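Local coordinates for protein 5-cytosine DNA methyltransferase (Entamoeba histolytica, PDB 3QV2) that probably transfers a methyl group from S-adenosyl-L-methionine to the C5 position of cytosine in tRNA or DNA, as a DNMT2-type member of the C5-methyltransferase family, at residues A[11-16]-A[79-84]; A[37-42]-A[58-63]; A[125-130]-A[174-179]. One frame throughout, in Å; residues are numbered along the deposited sequence.

Interaction 1 (A[11-16]-A[79-84]); sequences VNVIEF and TWFMSP. With SAH (S-adenosyl-L-homocysteine), chain B.
From V13 to E15 the strand 11-16 runs parallel to T79-F81, the two axes 4.7 Å apart at closest approach and inclined by 31°, and three backbone hydrogen bonds join them: I14 N to T79 O, F81 N to I14 O, and F16 N to F81 O. The first is nearly straight. In the second, F81 N sits above the carbonyl plane of I14, and the third is bent at hydrogen.

One face of the pair carries I14, F16, W80 and M82. F16 turns the edge of its ring into the face of the W80 indole, a T-shaped stack with planes 79° apart. CE2 does the touching, 3.6 Å from W80 CD2 and close to the whole five-membered ring. Alongside, the M82 side chain points the same way as F16. Its third torsion, 58°, folds CE back, and that methyl lies 3.6 Å from F16 CD2. L111 of helix 106-115 packs against both F16 and M82. CD1 of I14 reaches the indole at NE1, 3.9 Å away.

These are two inner parallel strands of the Rossmann-like class I methyltransferase sheet; the chain between them forms the edge strand 36-41 and several helices before returning. On the face opposite the indole, V13 and F81 meet in a CH-pi contact: CG1 of V13, anti to the backbone N, stands over the F81 ring, 3.8 Å from its centroid. The other branch, CG2, packs on T79 CB, also at 3.8 Å. Helix 22-29 covers this side through L23 and Y27. Just beyond the strand, S83 OG accepts a hydrogen bond of 2.6 Å from the amino N of S-adenosyl-L-homocysteine, at the C-terminal end of the parallel strands.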
loop_
_atom_site.group_PDB
_atom_site.type_symbol
_atom_site.label_atom_id
_atom_site.label_comp_id
_atom_site.label_asym_id
_atom_site.label_seq_id
_atom_site.Cartn_x
_atom_site.Cartn_y
_atom_site.Cartn_z
ATOM N N VAL A 11 -15.166 -13.891 7.866
ATOM C CA VAL A 11 -14.734 -12.537 7.548
ATOM C C VAL A 11 -15.117 -12.172 6.119
ATOM O O VAL A 11 -14.524 -12.669 5.162
ATOM C CB VAL A 11 -13.211 -12.371 7.722
ATOM C CG1 VAL A 11 -12.771 -10.992 7.256
ATOM C CG2 VAL A 11 -12.817 -12.599 9.172
ATOM N N ASN A 12 -16.116 -11.307 5.982
ATOM C CA ASN A 12 -16.565 -10.852 4.674
ATOM C C ASN A 12 -16.185 -9.392 4.456
ATOM O O ASN A 12 -16.718 -8.498 5.111
ATOM C CB ASN A 12 -18.074 -11.045 4.534
ATOM C CG ASN A 12 -18.504 -12.471 4.820
ATOM O OD1 ASN A 12 -19.323 -12.720 5.705
ATOM N ND2 ASN A 12 -17.944 -13.418 4.076
ATOM N N VAL A 13 -15.260 -9.159 3.529
ATOM C CA VAL A 13 -14.637 -7.847 3.386
ATOM C C VAL A 13 -15.097 -7.076 2.154
ATOM O O VAL A 13 -15.166 -7.625 1.054
ATOM C CB VAL A 13 -13.099 -7.971 3.319
ATOM C CG1 VAL A 13 -12.456 -6.593 3.324
ATOM C CG2 VAL A 13 -12.577 -8.811 4.473
ATOM N N ILE A 14 -15.405 -5.798 2.348
ATOM C CA ILE A 14 -15.564 -4.881 1.230
ATOM C C ILE A 14 -14.243 -4.145 1.033
ATOM O O ILE A 14 -13.845 -3.333 1.868
ATOM C CB ILE A 14 -16.679 -3.850 1.473
ATOM C CG1 ILE A 14 -17.991 -4.541 1.844
ATOM C CG2 ILE A 14 -16.864 -2.979 0.239
ATOM C CD1 ILE A 14 -19.144 -3.582 2.059
ATOM N N GLU A 15 -13.562 -4.440 -0.068
ATOM C CA GLU A 15 -12.238 -3.882 -0.324
ATOM C C GLU A 15 -12.332 -2.559 -1.078
ATOM O O GLU A 15 -12.178 -2.516 -2.299
ATOM C CB GLU A 15 -11.391 -4.890 -1.103
ATOM C CG GLU A 15 -9.894 -4.627 -1.087
ATOM C CD GLU A 15 -9.100 -5.781 -1.676
ATOM O OE1 GLU A 15 -7.857 -5.685 -1.726
ATOM O OE2 GLU A 15 -9.719 -6.785 -2.086
ATOM N N PHE A 16 -12.589 -1.481 -0.346
ATOM C CA PHE A 16 -12.698 -0.157 -0.945
ATOM C C PHE A 16 -11.353 0.314 -1.489
ATOM O O PHE A 16 -10.311 0.075 -0.877
ATOM C CB PHE A 16 -13.229 0.853 0.072
ATOM C CG PHE A 16 -14.629 0.570 0.541
ATOM C CD1 PHE A 16 -15.709 0.770 -0.303
ATOM C CD2 PHE A 16 -14.869 0.124 1.830
ATOM C CE1 PHE A 16 -16.997 0.520 0.127
ATOM C CE2 PHE A 16 -16.157 -0.126 2.266
ATOM C CZ PHE A 16 -17.223 0.073 1.413
ATOM N N THR A 79 -16.776 -6.467 7.317
ATOM C CA THR A 79 -15.428 -5.920 7.399
ATOM C C THR A 79 -15.155 -4.885 6.309
ATOM O O THR A 79 -15.568 -5.050 5.161
ATOM C CB THR A 79 -14.368 -7.034 7.314
ATOM O OG1 THR A 79 -14.608 -8.006 8.339
ATOM C CG2 THR A 79 -12.976 -6.458 7.488
ATOM N N TRP A 80 -14.453 -3.819 6.681
ATOM C CA TRP A 80 -14.058 -2.784 5.736
ATOM C C TRP A 80 -12.540 -2.677 5.642
ATOM O O TRP A 80 -11.872 -2.362 6.626
ATOM C CB TRP A 80 -14.626 -1.427 6.151
ATOM C CG TRP A 80 -16.073 -1.221 5.828
ATOM C CD1 TRP A 80 -16.979 -2.173 5.458
ATOM C CD2 TRP A 80 -16.780 0.021 5.842
ATOM N NE1 TRP A 80 -18.209 -1.598 5.244
ATOM C CE2 TRP A 80 -18.112 -0.244 5.473
ATOM C CE3 TRP A 80 -16.416 1.343 6.131
ATOM C CZ2 TRP A 80 -19.082 0.749 5.384
ATOM C CZ3 TRP A 80 -17.378 2.333 6.043
ATOM C CH2 TRP A 80 -18.695 2.031 5.674
ATOM N N PHE A 81 -12.003 -2.949 4.458
ATOM C CA PHE A 81 -10.598 -2.676 4.171
ATOM C C PHE A 81 -10.527 -1.509 3.201
ATOM O O PHE A 81 -11.288 -1.454 2.234
ATOM C CB PHE A 81 -9.909 -3.898 3.561
ATOM C CG PHE A 81 -9.644 -5.002 4.543
ATOM C CD1 PHE A 81 -9.919 -4.833 5.887
ATOM C CD2 PHE A 81 -9.110 -6.208 4.120
ATOM C CE1 PHE A 81 -9.673 -5.846 6.791
ATOM C CE2 PHE A 81 -8.862 -7.226 5.020
ATOM C CZ PHE A 81 -9.144 -7.043 6.357
ATOM N N MET A 82 -9.617 -0.574 3.451
ATOM C CA MET A 82 -9.514 0.596 2.590
ATOM C C MET A 82 -8.202 1.360 2.726
ATOM O O MET A 82 -7.663 1.521 3.822
ATOM C CB MET A 82 -10.678 1.552 2.852
ATOM C CG MET A 82 -10.620 2.235 4.208
ATOM S SD MET A 82 -11.902 3.486 4.402
ATOM C CE MET A 82 -13.374 2.505 4.137
ATOM N N SER A 83 -7.699 1.828 1.591
ATOM C CA SER A 83 -6.600 2.781 1.562
ATOM C C SER A 83 -6.982 3.914 0.619
ATOM O O SER A 83 -6.663 3.881 -0.571
ATOM C CB SER A 83 -5.303 2.108 1.115
ATOM O OG SER A 83 -5.471 1.452 -0.126
ATOM N N PRO A 84 -7.691 4.919 1.152
ATOM C CA PRO A 84 -8.242 6.035 0.376
ATOM C C PRO A 84 -7.159 6.805 -0.368
ATOM O O PRO A 84 -5.998 6.755 0.035
ATOM C CB PRO A 84 -8.871 6.928 1.451
ATOM C CG PRO A 84 -9.141 6.011 2.600
ATOM C CD PRO A 84 -8.012 5.030 2.586
HETATM N N SAH B . -4.251 -0.211 -1.685
HETATM C CA SAH B . -4.457 -0.493 -3.092
HETATM C CB SAH B . -4.440 0.789 -3.913
HETATM C CG SAH B . -4.864 2.081 -3.257
HETATM S SD SAH B . -4.743 3.588 -4.240
HETATM C C SAH B . -3.403 -1.463 -3.565
HETATM O O SAH B . -3.048 -1.461 -4.778
HETATM O OXT SAH B . -2.876 -2.285 -2.741
HETATM C "C5'" SAH B . -6.329 4.396 -4.274
HETATM C "C4'" SAH B . -7.364 3.871 -5.199
HETATM O "O4'" SAH B . -8.576 4.461 -4.882
HETATM C "C3'" SAH B . -7.038 4.257 -6.574
HETATM O "O3'" SAH B . -6.709 3.129 -7.311
HETATM C "C2'" SAH B . -8.208 4.887 -7.129
HETATM O "O2'" SAH B . -8.516 4.319 -8.353
HETATM C "C1'" SAH B . -9.273 4.624 -6.157
HETATM N N9 SAH B . -10.273 5.653 -6.175
HETATM C C8 SAH B . -10.148 6.986 -6.143
HETATM N N7 SAH B . -11.387 7.504 -6.178
HETATM C C5 SAH B . -12.280 6.487 -6.237
HETATM C C6 SAH B . -13.675 6.438 -6.293
HETATM N N6 SAH B . -14.456 7.650 -6.298
HETATM N N1 SAH B . -14.268 5.232 -6.344
HETATM C C2 SAH B . -13.562 4.093 -6.341
HETATM N N3 SAH B . -12.226 4.117 -6.286
HETATM C C4 SAH B . -11.568 5.289 -6.235
#

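Interaction 2 (A[37-42]-A[58-63]); sequences TFIPFD and EVQVKN. With SAH (S-adenosyl-L-homocysteine), chain B; SO4 (sulfate ion), chain C.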
loop_
_atom_site.group_PDB
_atom_site.type_symbol
_atom_site.label_atom_id
_atom_site.label_comp_id
_atom_site.label_asym_id
_atom_site.label_seq_id
_atom_site.Cartn_x
_atom_site.Cartn_y
_atom_site.Cartn_z
ATOM N N THR A 37 -14.015 -13.691 2.259
ATOM C CA THR A 37 -14.455 -13.282 0.931
ATOM C C THR A 37 -14.160 -11.800 0.741
ATOM O O THR A 37 -14.146 -11.035 1.706
ATOM C CB THR A 37 -15.962 -13.517 0.731
ATOM O OG1 THR A 37 -16.701 -12.710 1.657
ATOM C CG2 THR A 37 -16.308 -14.984 0.949
ATOM N N PHE A 38 -13.926 -11.395 -0.502
ATOM C CA PHE A 38 -13.586 -10.009 -0.797
ATOM C C PHE A 38 -14.433 -9.434 -1.930
ATOM O O PHE A 38 -14.603 -10.064 -2.972
ATOM C CB PHE A 38 -12.100 -9.888 -1.147
ATOM C CG PHE A 38 -11.175 -10.234 -0.012
ATOM C CD1 PHE A 38 -10.696 -9.246 0.834
ATOM C CD2 PHE A 38 -10.780 -11.543 0.207
ATOM C CE1 PHE A 38 -9.845 -9.560 1.878
ATOM C CE2 PHE A 38 -9.930 -11.864 1.248
ATOM C CZ PHE A 38 -9.461 -10.871 2.084
ATOM N N ILE A 39 -14.968 -8.236 -1.712
ATOM C CA ILE A 39 -15.693 -7.509 -2.751
ATOM C C ILE A 39 -15.011 -6.170 -3.009
ATOM O O ILE A 39 -15.253 -5.194 -2.300
ATOM C CB ILE A 39 -17.169 -7.265 -2.379
ATOM C CG1 ILE A 39 -17.929 -8.591 -2.290
ATOM C CG2 ILE A 39 -17.832 -6.364 -3.405
ATOM C CD1 ILE A 39 -17.658 -9.378 -1.027
ATOM N N PRO A 40 -14.147 -6.127 -4.031
ATOM C CA PRO A 40 -13.325 -4.960 -4.364
ATOM C C PRO A 40 -14.093 -3.872 -5.110
ATOM O O PRO A 40 -14.877 -4.173 -6.010
ATOM C CB PRO A 40 -12.249 -5.554 -5.276
ATOM C CG PRO A 40 -12.925 -6.698 -5.939
ATOM C CD PRO A 40 -13.875 -7.267 -4.923
ATOM N N PHE A 41 -13.863 -2.619 -4.726
ATOM C CA PHE A 41 -14.429 -1.468 -5.421
ATOM C C PHE A 41 -13.310 -0.538 -5.876
ATOM O O PHE A 41 -12.488 -0.104 -5.067
ATOM C CB PHE A 41 -15.387 -0.696 -4.507
ATOM C CG PHE A 41 -16.747 -1.320 -4.376
ATOM C CD1 PHE A 41 -17.826 -0.819 -5.087
ATOM C CD2 PHE A 41 -16.952 -2.397 -3.532
ATOM C CE1 PHE A 41 -19.080 -1.386 -4.963
ATOM C CE2 PHE A 41 -18.203 -2.971 -3.405
ATOM C CZ PHE A 41 -19.269 -2.464 -4.121
ATOM N N ASP A 42 -13.278 -0.234 -7.169
ATOM C CA ASP A 42 -12.301 0.705 -7.708
ATOM C C ASP A 42 -12.661 1.085 -9.142
ATOM O O ASP A 42 -13.157 0.258 -9.907
ATOM C CB ASP A 42 -10.889 0.119 -7.639
ATOM C CG ASP A 42 -9.810 1.184 -7.713
ATOM O OD1 ASP A 42 -9.886 2.049 -8.609
ATOM O OD2 ASP A 42 -8.890 1.161 -6.868
ATOM N N GLU A 58 -14.400 -10.066 -10.407
ATOM C CA GLU A 58 -14.653 -8.760 -11.009
ATOM C C GLU A 58 -14.654 -7.637 -9.977
ATOM O O GLU A 58 -15.139 -7.808 -8.859
ATOM C CB GLU A 58 -15.973 -8.766 -11.781
ATOM C CG GLU A 58 -16.253 -7.468 -12.520
ATOM C CD GLU A 58 -17.494 -7.545 -13.383
ATOM O OE1 GLU A 58 -18.263 -8.519 -13.235
ATOM O OE2 GLU A 58 -17.697 -6.634 -14.213
ATOM N N VAL A 59 -14.107 -6.489 -10.364
ATOM C CA VAL A 59 -14.086 -5.319 -9.498
ATOM C C VAL A 59 -15.290 -4.421 -9.761
ATOM O O VAL A 59 -15.588 -4.090 -10.910
ATOM C CB VAL A 59 -12.804 -4.485 -9.703
ATOM C CG1 VAL A 59 -12.814 -3.274 -8.787
ATOM C CG2 VAL A 59 -11.567 -5.337 -9.454
ATOM N N GLN A 60 -15.979 -4.031 -8.693
ATOM C CA GLN A 60 -17.125 -3.136 -8.804
ATOM C C GLN A 60 -16.661 -1.711 -9.088
ATOM O O GLN A 60 -15.904 -1.131 -8.310
ATOM C CB GLN A 60 -17.958 -3.170 -7.521
ATOM C CG GLN A 60 -18.452 -4.551 -7.136
ATOM C CD GLN A 60 -19.436 -5.120 -8.134
ATOM O OE1 GLN A 60 -19.234 -6.213 -8.662
ATOM N NE2 GLN A 60 -20.513 -4.387 -8.393
ATOM N N VAL A 61 -17.122 -1.151 -10.202
ATOM C CA VAL A 61 -16.681 0.170 -10.636
ATOM C C VAL A 61 -17.631 1.285 -10.209
ATOM O O VAL A 61 -17.488 2.428 -10.638
ATOM C CB VAL A 61 -16.491 0.229 -12.165
ATOM C CG1 VAL A 61 -15.406 -0.740 -12.599
ATOM C CG2 VAL A 61 -17.798 -0.079 -12.877
ATOM N N LYS A 62 -18.604 0.949 -9.368
ATOM C CA LYS A 62 -19.521 1.948 -8.835
ATOM C C LYS A 62 -18.742 3.008 -8.062
ATOM O O LYS A 62 -18.012 2.689 -7.125
ATOM C CB LYS A 62 -20.563 1.287 -7.931
ATOM C CG LYS A 62 -21.598 2.246 -7.367
ATOM C CD LYS A 62 -22.383 2.925 -8.478
ATOM C CE LYS A 62 -23.419 3.890 -7.919
ATOM N NZ LYS A 62 -24.262 4.493 -8.989
ATOM N N ASN A 63 -18.896 4.268 -8.461
ATOM C CA ASN A 63 -18.146 5.357 -7.840
ATOM C C ASN A 63 -18.466 5.503 -6.355
ATOM O O ASN A 63 -19.630 5.601 -5.969
ATOM C CB ASN A 63 -18.407 6.678 -8.567
ATOM C CG ASN A 63 -17.309 7.698 -8.334
ATOM O OD1 ASN A 63 -17.181 8.251 -7.242
ATOM N ND2 ASN A 63 -16.513 7.956 -9.365
HETATM N N SAH B . -4.251 -0.211 -1.685
HETATM C CA SAH B . -4.457 -0.493 -3.092
HETATM C CB SAH B . -4.440 0.789 -3.913
HETATM C CG SAH B . -4.864 2.081 -3.257
HETATM S SD SAH B . -4.743 3.588 -4.240
HETATM C C SAH B . -3.403 -1.463 -3.565
HETATM O O SAH B . -3.048 -1.461 -4.778
HETATM O OXT SAH B . -2.876 -2.285 -2.741
HETATM C "C5'" SAH B . -6.329 4.396 -4.274
HETATM C "C4'" SAH B . -7.364 3.871 -5.199
HETATM O "O4'" SAH B . -8.576 4.461 -4.882
HETATM C "C3'" SAH B . -7.038 4.257 -6.574
HETATM O "O3'" SAH B . -6.709 3.129 -7.311
HETATM C "C2'" SAH B . -8.208 4.887 -7.129
HETATM O "O2'" SAH B . -8.516 4.319 -8.353
HETATM C "C1'" SAH B . -9.273 4.624 -6.157
HETATM N N9 SAH B . -10.273 5.653 -6.175
HETATM C C8 SAH B . -10.148 6.986 -6.143
HETATM N N7 SAH B . -11.387 7.504 -6.178
HETATM C C5 SAH B . -12.280 6.487 -6.237
HETATM C C6 SAH B . -13.675 6.438 -6.293
HETATM N N6 SAH B . -14.456 7.650 -6.298
HETATM N N1 SAH B . -14.268 5.232 -6.344
HETATM C C2 SAH B . -13.562 4.093 -6.341
HETATM N N3 SAH B . -12.226 4.117 -6.286
HETATM C C4 SAH B . -11.568 5.289 -6.235
HETATM S S SO4 C . -27.781 4.267 -7.700
HETATM O O1 SO4 C . -27.090 5.131 -8.653
HETATM O O2 SO4 C . -27.458 4.698 -6.344
HETATM O O3 SO4 C . -29.224 4.354 -7.910
HETATM O O4 SO4 C . -27.339 2.888 -7.892
#
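Two backbone hydrogen bonds bracket F41: Q60 N gives to P40 O at 2.9 Å, and D42 N gives to Q60 O at 3.0 Å. They make a single bridge between the edge strand and an irregular loop. CA-H...O contacts from F41 CA to Q60 O and from V61 CA to D42 O add to it.

Packing is led by the F41 ring, where CB of Q60 sits over one face, offset toward the rim, in a CH-pi contact 3.5 Å from the centroid. Q60 CG, set anti to the carbonyl carbon (chi1 -57°), stays near the ring too, 3.8 Å from F41 CZ. Elsewhere V59 CG1 lies 3.5 Å from D42 N, while CG2 meets the P40 ring.

An acidic residue just past the second strand that holds the ribose hydroxyls is a hallmark of class I methyltransferases, and D42 fills that place: OD1 accepts from O2' of S-adenosyl-L-homocysteine at 2.7 Å, OD2 from O3'. G19 N and N44 N also bond this carboxylate, fixing its rotation. At the loop's far end N63 OD1 accepts from the adenine N6 at 2.9 Å, and also from D65 N.

Interaction 3 (A[125-130]-A[174-179]); sequences HIFIEN and YVMARL
Four backbone hydrogen bonds join I126 and I128 to A177 and V175, each pair bonded in both directions, between strands that run antiparallel with axes 4.7 Å apart. I126 N to A177 O is the shortest at 2.7 Å. The non-hydrogen-bonded positions in between bring CA-H...O contacts, such as F127 CA to V175 O.

Apolar packing differs on the two faces. The face with I126, I128, V175 and A177 pairs I128 CB with V175 CB at 3.8 Å and I126 CB with A177 CB. On the other, the F127 side chain, with CG anti to the backbone N (chi1 -171°), touches both neighbours: CZ lies 3.7 Å from Y174 CD1, and CD1 lies 3.9 Å from M176 CG. I314 of helix 311-321 packs on both F127 and Y174. In the mixed sheet of class I methyltransferases, the one antiparallel strand is inserted between two strands of the parallel set, and 172-178, between 125-130 and 153-159, fills that place here.

Polar and charged groups gather at both ends. E129 runs alongside Y174, with E129 CG 3.4 Å from Y174 CE1. A water donates to Y174 OH at 2.7 Å and only weakly to E129 OE2. At the opposite end the H125 ring packs by CD2 against R178 CB. Their polar tips turn to the chain's C-terminal region: R178 makes a salt bridge to D323, and H125 NE2 is hydrogen-bonded to D324.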
loop_
_atom_site.group_PDB
_atom_site.type_symbol
_atom_site.label_atom_id
_atom_site.label_comp_id
_atom_site.label_asym_id
_atom_site.label_seq_id
_atom_site.Cartn_x
_atom_site.Cartn_y
_atom_site.Cartn_z
ATOM N N HIS A 125 -14.982 -4.988 11.953
ATOM C CA HIS A 125 -13.569 -4.647 11.825
ATOM C C HIS A 125 -13.346 -3.684 10.666
ATOM O O HIS A 125 -13.893 -3.870 9.579
ATOM C CB HIS A 125 -12.716 -5.903 11.631
ATOM C CG HIS A 125 -12.752 -6.845 12.795
ATOM N ND1 HIS A 125 -13.737 -7.797 12.951
ATOM C CD2 HIS A 125 -11.928 -6.979 13.859
ATOM C CE1 HIS A 125 -13.516 -8.477 14.060
ATOM N NE2 HIS A 125 -12.425 -8.001 14.632
ATOM N N ILE A 126 -12.545 -2.651 10.909
ATOM C CA ILE A 126 -12.179 -1.692 9.875
ATOM C C ILE A 126 -10.672 -1.477 9.864
ATOM O O ILE A 126 -10.052 -1.303 10.914
ATOM C CB ILE A 126 -12.859 -0.331 10.087
ATOM C CG1 ILE A 126 -14.377 -0.489 10.174
ATOM C CG2 ILE A 126 -12.483 0.633 8.969
ATOM C CD1 ILE A 126 -15.107 0.821 10.343
ATOM N N PHE A 127 -10.087 -1.485 8.672
ATOM C CA PHE A 127 -8.661 -1.231 8.525
ATOM C C PHE A 127 -8.421 -0.146 7.483
ATOM O O PHE A 127 -8.853 -0.265 6.336
ATOM C CB PHE A 127 -7.920 -2.513 8.137
ATOM C CG PHE A 127 -6.425 -2.379 8.165
ATOM C CD1 PHE A 127 -5.700 -2.787 9.272
ATOM C CD2 PHE A 127 -5.744 -1.842 7.086
ATOM C CE1 PHE A 127 -4.324 -2.665 9.303
ATOM C CE2 PHE A 127 -4.369 -1.715 7.110
ATOM C CZ PHE A 127 -3.657 -2.128 8.220
ATOM N N ILE A 128 -7.736 0.916 7.890
ATOM C CA ILE A 128 -7.433 2.017 6.986
ATOM C C ILE A 128 -5.931 2.178 6.812
ATOM O O ILE A 128 -5.169 2.072 7.771
ATOM C CB ILE A 128 -8.019 3.345 7.497
ATOM C CG1 ILE A 128 -9.467 3.152 7.947
ATOM C CG2 ILE A 128 -7.924 4.418 6.422
ATOM C CD1 ILE A 128 -10.103 4.404 8.515
ATOM N N GLU A 129 -5.508 2.433 5.579
ATOM C CA GLU A 129 -4.098 2.662 5.290
ATOM C C GLU A 129 -3.939 3.952 4.496
ATOM O O GLU A 129 -4.705 4.219 3.570
ATOM C CB GLU A 129 -3.506 1.474 4.524
ATOM C CG GLU A 129 -1.996 1.532 4.327
ATOM C CD GLU A 129 -1.583 2.409 3.160
ATOM O OE1 GLU A 129 -2.456 2.763 2.340
ATOM O OE2 GLU A 129 -0.384 2.743 3.061
ATOM N N ASN A 130 -2.947 4.753 4.867
ATOM C CA ASN A 130 -2.703 6.023 4.192
ATOM C C ASN A 130 -1.317 6.571 4.513
ATOM O O ASN A 130 -0.497 5.885 5.126
ATOM C CB ASN A 130 -3.775 7.047 4.576
ATOM C CG ASN A 130 -4.171 7.942 3.417
ATOM O OD1 ASN A 130 -3.548 8.975 3.171
ATOM N ND2 ASN A 130 -5.214 7.548 2.698
ATOM N N TYR A 174 -1.545 3.718 9.773
ATOM C CA TYR A 174 -2.498 2.613 9.812
ATOM C C TYR A 174 -3.537 2.782 10.916
ATOM O O TYR A 174 -3.194 3.025 12.072
ATOM C CB TYR A 174 -1.764 1.286 10.005
ATOM C CG TYR A 174 -0.720 1.000 8.950
ATOM C CD1 TYR A 174 -1.069 0.408 7.745
ATOM C CD2 TYR A 174 0.615 1.317 9.161
ATOM C CE1 TYR A 174 -0.120 0.141 6.778
ATOM C CE2 TYR A 174 1.574 1.055 8.199
ATOM C CZ TYR A 174 1.198 0.465 7.009
ATOM O OH TYR A 174 2.141 0.200 6.047
ATOM N N VAL A 175 -4.808 2.642 10.553
ATOM C CA VAL A 175 -5.891 2.741 11.523
ATOM C C VAL A 175 -6.589 1.395 11.688
ATOM O O VAL A 175 -7.005 0.776 10.712
ATOM C CB VAL A 175 -6.932 3.797 11.108
ATOM C CG1 VAL A 175 -8.054 3.857 12.128
ATOM C CG2 VAL A 175 -6.273 5.158 10.956
ATOM N N MET A 176 -6.706 0.950 12.934
ATOM C CA MET A 176 -7.371 -0.309 13.246
ATOM C C MET A 176 -8.567 -0.068 14.155
ATOM O O MET A 176 -8.409 0.254 15.333
ATOM C CB MET A 176 -6.388 -1.279 13.902
ATOM C CG MET A 176 -5.286 -1.757 12.974
ATOM S SD MET A 176 -3.771 -2.162 13.861
ATOM C CE MET A 176 -3.251 -0.528 14.378
ATOM N N ALA A 177 -9.764 -0.222 13.600
ATOM C CA ALA A 177 -10.988 0.041 14.343
ATOM C C ALA A 177 -11.875 -1.196 14.410
ATOM O O ALA A 177 -11.979 -1.949 13.445
ATOM C CB ALA A 177 -11.744 1.204 13.720
ATOM N N ARG A 178 -12.507 -1.398 15.561
ATOM C CA ARG A 178 -13.416 -2.521 15.748
ATOM C C ARG A 178 -14.349 -2.261 16.927
ATOM O O ARG A 178 -14.133 -1.335 17.707
ATOM C CB ARG A 178 -12.637 -3.821 15.950
ATOM C CG ARG A 178 -11.908 -3.917 17.276
ATOM C CD ARG A 178 -10.961 -5.102 17.296
ATOM N NE ARG A 178 -10.601 -5.490 18.656
ATOM C CZ ARG A 178 -9.671 -6.392 18.952
ATOM N NH1 ARG A 178 -9.002 -6.992 17.979
ATOM N NH2 ARG A 178 -9.408 -6.690 20.217
ATOM N N LEU A 179 -15.384 -3.084 17.054
ATOM C CA LEU A 179 -16.415 -2.864 18.063
ATOM C C LEU A 179 -16.065 -3.482 19.416
ATOM O O LEU A 179 -16.764 -3.265 20.405
ATOM C CB LEU A 179 -17.759 -3.396 17.566
ATOM C CG LEU A 179 -18.226 -2.812 16.232
ATOM C CD1 LEU A 179 -19.492 -3.504 15.758
ATOM C CD2 LEU A 179 -18.444 -1.313 16.354
HETATM O O HOH W 1 1.616 -0.064 3.370
#

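How the interactions relate
All three contacts reach one mixed sheet, which shows how a Rossmann-like core gathers distant chain segments around a cofactor. Interactions 1 and 2 have centres 10 Å apart and share the seam between strands 11-16 and 36-41, where V13 O and I39 N are 2.8 Å apart; interaction 2 is nested within the loop that interaction 1 closes. Across the other seam, W80 O lies 2.9 Å from F127 N, leading into interaction 3. Interactions 2 and 3 do not touch. S-adenosyl-L-homocysteine spans the first two, its amino end at 79-84, its ribose and adenine at interaction 2. E129 of interaction 3 comes within about 5 Å of the ligand and, side chain to side chain, about 7 Å of C86, the predicted active-site residue.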